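Long-range contact in macrophomate synthase intermolecular Diels-Alderase (Macrophoma commelinae, PDB 1IZC), which belongs to the HpcH/HpaI aldolase/citrate lyase family of TIM-barrel enzymes and holds a magnesium ion and pyruvic acid in its pocket: residues 68-73 with 99-104. The protein carries 1 engineered substitution. Sequence-based numbering, arbitrary orientation.
Sequences WIDVEH and IVRVPK. With PYR (pyruvic acid), chain C.
Trp68 meets both Ile99 and Arg101: its CD1 lies 3.5 Å from Ile99 CG2, while CH2, at the far end of the indole, sits over the centre of the Arg101 guanidinium, 3.6 Å above its plane. The two planes are 62° apart, so this is no flat stack. Ile69 binds through its backbone, N to Ile99 O and O to Arg101 N, and turns its side chain to the other side of the sheet, against helix 78-91. Asp70, with CG anti to the backbone N (chi1 -177°), runs beside Arg101, which grips it side-on: NE donates to OD1 at 3.0 Å and NH2 to OD2 at 2.9 Å. Both donors stand above the carboxylate plane, and His73 N reaches OD1 from the opposite face in an Asx motif; Trp152 of a second subunit also binds OD2. Val71 N bonds to Arg101 O, and its CG2 presses tightly on Val100 CG1 at 3.5 Å. Glu72 places OE1 over the guanidinium face opposite Trp68, 3.4 Å from Arg101 NE, a contact of charges alone; OE2 takes His125 and a water shared with Lys104 N. Sandwiched and clamped in this way, Arg101 directs NH1 to pyruvic acid O3 at 2.6 Å. Strands 66-70 and 97-101, joined through helix 78-91, are neighbours in the closed eight-stranded parallel barrel, and Arg101, positioned by Asp70 where both strands end, fits the TIM-barrel pattern of a site at the C-terminal strand ends.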
loop_
_atom_site.group_PDB
_atom_site.type_symbol
_atom_site.label_atom_id
_atom_site.label_comp_id
_atom_site.label_asym_id
_atom_site.label_seq_id
_atom_site.Cartn_x
_atom_site.Cartn_y
_atom_site.Cartn_z
ATOM N N TRP A 68 13.505 -7.948 -17.002
ATOM C CA TRP A 68 12.775 -7.142 -17.971
ATOM C C TRP A 68 11.421 -6.827 -17.340
ATOM O O TRP A 68 10.560 -7.696 -17.245
ATOM C CB TRP A 68 12.606 -7.986 -19.237
ATOM C CG TRP A 68 12.123 -7.298 -20.454
ATOM C CD1 TRP A 68 12.887 -6.697 -21.418
ATOM C CD2 TRP A 68 10.768 -7.215 -20.905
ATOM N NE1 TRP A 68 12.085 -6.252 -22.445
ATOM C CE2 TRP A 68 10.780 -6.555 -22.152
ATOM C CE3 TRP A 68 9.543 -7.642 -20.377
ATOM C CZ2 TRP A 68 9.608 -6.306 -22.883
ATOM C CZ3 TRP A 68 8.374 -7.396 -21.106
ATOM C CH2 TRP A 68 8.419 -6.733 -22.342
ATOM N N ILE A 69 11.237 -5.582 -16.911
ATOM C CA ILE A 69 9.988 -5.189 -16.262
ATOM C C ILE A 69 9.049 -4.542 -17.269
ATOM O O ILE A 69 9.420 -3.585 -17.944
ATOM C CB ILE A 69 10.266 -4.214 -15.103
ATOM C CG1 ILE A 69 11.267 -4.853 -14.133
ATOM C CG2 ILE A 69 8.956 -3.840 -14.394
ATOM C CD1 ILE A 69 11.672 -3.951 -12.970
ATOM N N ASP A 70 7.831 -5.067 -17.366
ATOM C CA ASP A 70 6.859 -4.541 -18.313
ATOM C C ASP A 70 5.900 -3.555 -17.658
ATOM O O ASP A 70 5.016 -3.941 -16.889
ATOM C CB ASP A 70 6.078 -5.697 -18.946
ATOM C CG ASP A 70 5.088 -5.227 -19.993
ATOM O OD1 ASP A 70 5.163 -4.056 -20.408
ATOM O OD2 ASP A 70 4.246 -6.045 -20.414
ATOM N N VAL A 71 6.079 -2.275 -17.964
ATOM C CA VAL A 71 5.217 -1.255 -17.411
ATOM C C VAL A 71 4.128 -0.919 -18.419
ATOM O O VAL A 71 3.142 -0.280 -18.073
ATOM C CB VAL A 71 6.024 0.016 -17.035
ATOM C CG1 VAL A 71 5.118 1.061 -16.437
ATOM C CG2 VAL A 71 7.097 -0.348 -16.043
ATOM N N GLU A 72 4.291 -1.339 -19.674
ATOM C CA GLU A 72 3.225 -1.043 -20.626
ATOM C C GLU A 72 1.981 -1.804 -20.199
ATOM O O GLU A 72 0.879 -1.249 -20.189
ATOM C CB GLU A 72 3.570 -1.447 -22.063
ATOM C CG GLU A 72 2.381 -1.160 -23.011
ATOM C CD GLU A 72 2.585 -1.638 -24.448
ATOM O OE1 GLU A 72 3.361 -2.593 -24.673
ATOM O OE2 GLU A 72 1.936 -1.060 -25.346
ATOM N N HIS A 73 2.170 -3.070 -19.830
ATOM C CA HIS A 73 1.044 -3.910 -19.431
ATOM C C HIS A 73 1.106 -4.472 -18.015
ATOM O O HIS A 73 0.155 -5.125 -17.572
ATOM C CB HIS A 73 0.884 -5.051 -20.430
ATOM C CG HIS A 73 0.435 -4.596 -21.785
ATOM N ND1 HIS A 73 -0.797 -4.021 -22.002
ATOM C CD2 HIS A 73 1.049 -4.640 -22.989
ATOM C CE1 HIS A 73 -0.923 -3.733 -23.286
ATOM N NE2 HIS A 73 0.182 -4.098 -23.907
ATOM N N ILE A 99 15.828 -3.754 -17.550
ATOM C CA ILE A 99 15.292 -3.229 -18.808
ATOM C C ILE A 99 13.811 -3.020 -18.541
ATOM O O ILE A 99 13.148 -3.885 -17.938
ATOM C CB ILE A 99 15.478 -4.236 -19.956
ATOM C CG1 ILE A 99 16.976 -4.446 -20.200
ATOM C CG2 ILE A 99 14.788 -3.726 -21.228
ATOM C CD1 ILE A 99 17.295 -5.688 -21.042
ATOM N N VAL A 100 13.281 -1.883 -18.977
ATOM C CA VAL A 100 11.886 -1.598 -18.727
ATOM C C VAL A 100 11.166 -1.266 -20.010
ATOM O O VAL A 100 11.636 -0.432 -20.786
ATOM C CB VAL A 100 11.712 -0.384 -17.765
ATOM C CG1 VAL A 100 10.220 -0.096 -17.558
ATOM C CG2 VAL A 100 12.376 -0.676 -16.433
ATOM N N ARG A 101 10.062 -1.959 -20.265
ATOM C CA ARG A 101 9.264 -1.607 -21.432
ATOM C C ARG A 101 8.223 -0.649 -20.885
ATOM O O ARG A 101 7.422 -1.001 -20.014
ATOM C CB ARG A 101 8.546 -2.786 -22.072
ATOM C CG ARG A 101 7.521 -2.218 -23.045
ATOM C CD ARG A 101 6.938 -3.208 -23.939
ATOM N NE ARG A 101 6.031 -4.127 -23.265
ATOM C CZ ARG A 101 5.475 -5.140 -23.906
ATOM N NH1 ARG A 101 5.756 -5.314 -25.191
ATOM N NH2 ARG A 101 4.665 -5.982 -23.277
ATOM N N VAL A 102 8.232 0.567 -21.403
ATOM C CA VAL A 102 7.342 1.600 -20.929
ATOM C C VAL A 102 6.151 1.839 -21.831
ATOM O O VAL A 102 6.138 1.406 -22.973
ATOM C CB VAL A 102 8.103 2.944 -20.816
ATOM C CG1 VAL A 102 9.272 2.805 -19.848
ATOM C CG2 VAL A 102 8.618 3.368 -22.199
ATOM N N PRO A 103 5.110 2.497 -21.299
ATOM C CA PRO A 103 3.933 2.793 -22.124
ATOM C C PRO A 103 4.493 3.779 -23.161
ATOM O O PRO A 103 5.314 4.625 -22.818
ATOM C CB PRO A 103 2.985 3.489 -21.147
ATOM C CG PRO A 103 3.406 2.964 -19.796
ATOM C CD PRO A 103 4.907 2.897 -19.896
ATOM N N LYS A 104 4.045 3.704 -24.411
ATOM C CA LYS A 104 4.596 4.578 -25.441
ATOM C C LYS A 104 4.585 6.100 -25.223
ATOM O O LYS A 104 5.494 6.800 -25.697
ATOM C CB LYS A 104 3.939 4.264 -26.786
ATOM C CG LYS A 104 4.709 4.879 -27.948
ATOM C CD LYS A 104 4.026 4.587 -29.263
ATOM C CE LYS A 104 4.976 4.778 -30.432
ATOM N NZ LYS A 104 4.170 4.655 -31.687
HETATM C C PYR C . 3.910 -8.414 -28.589
HETATM O O PYR C . 2.987 -7.650 -28.931
HETATM O OXT PYR C . 4.063 -9.584 -29.019
HETATM C CA PYR C . 4.848 -7.787 -27.586
HETATM O O3 PYR C . 4.717 -6.636 -27.139
HETATM C CB PYR C . 5.961 -8.659 -27.174
HETATM O O HOH W 1 2.060 1.817 -25.098
#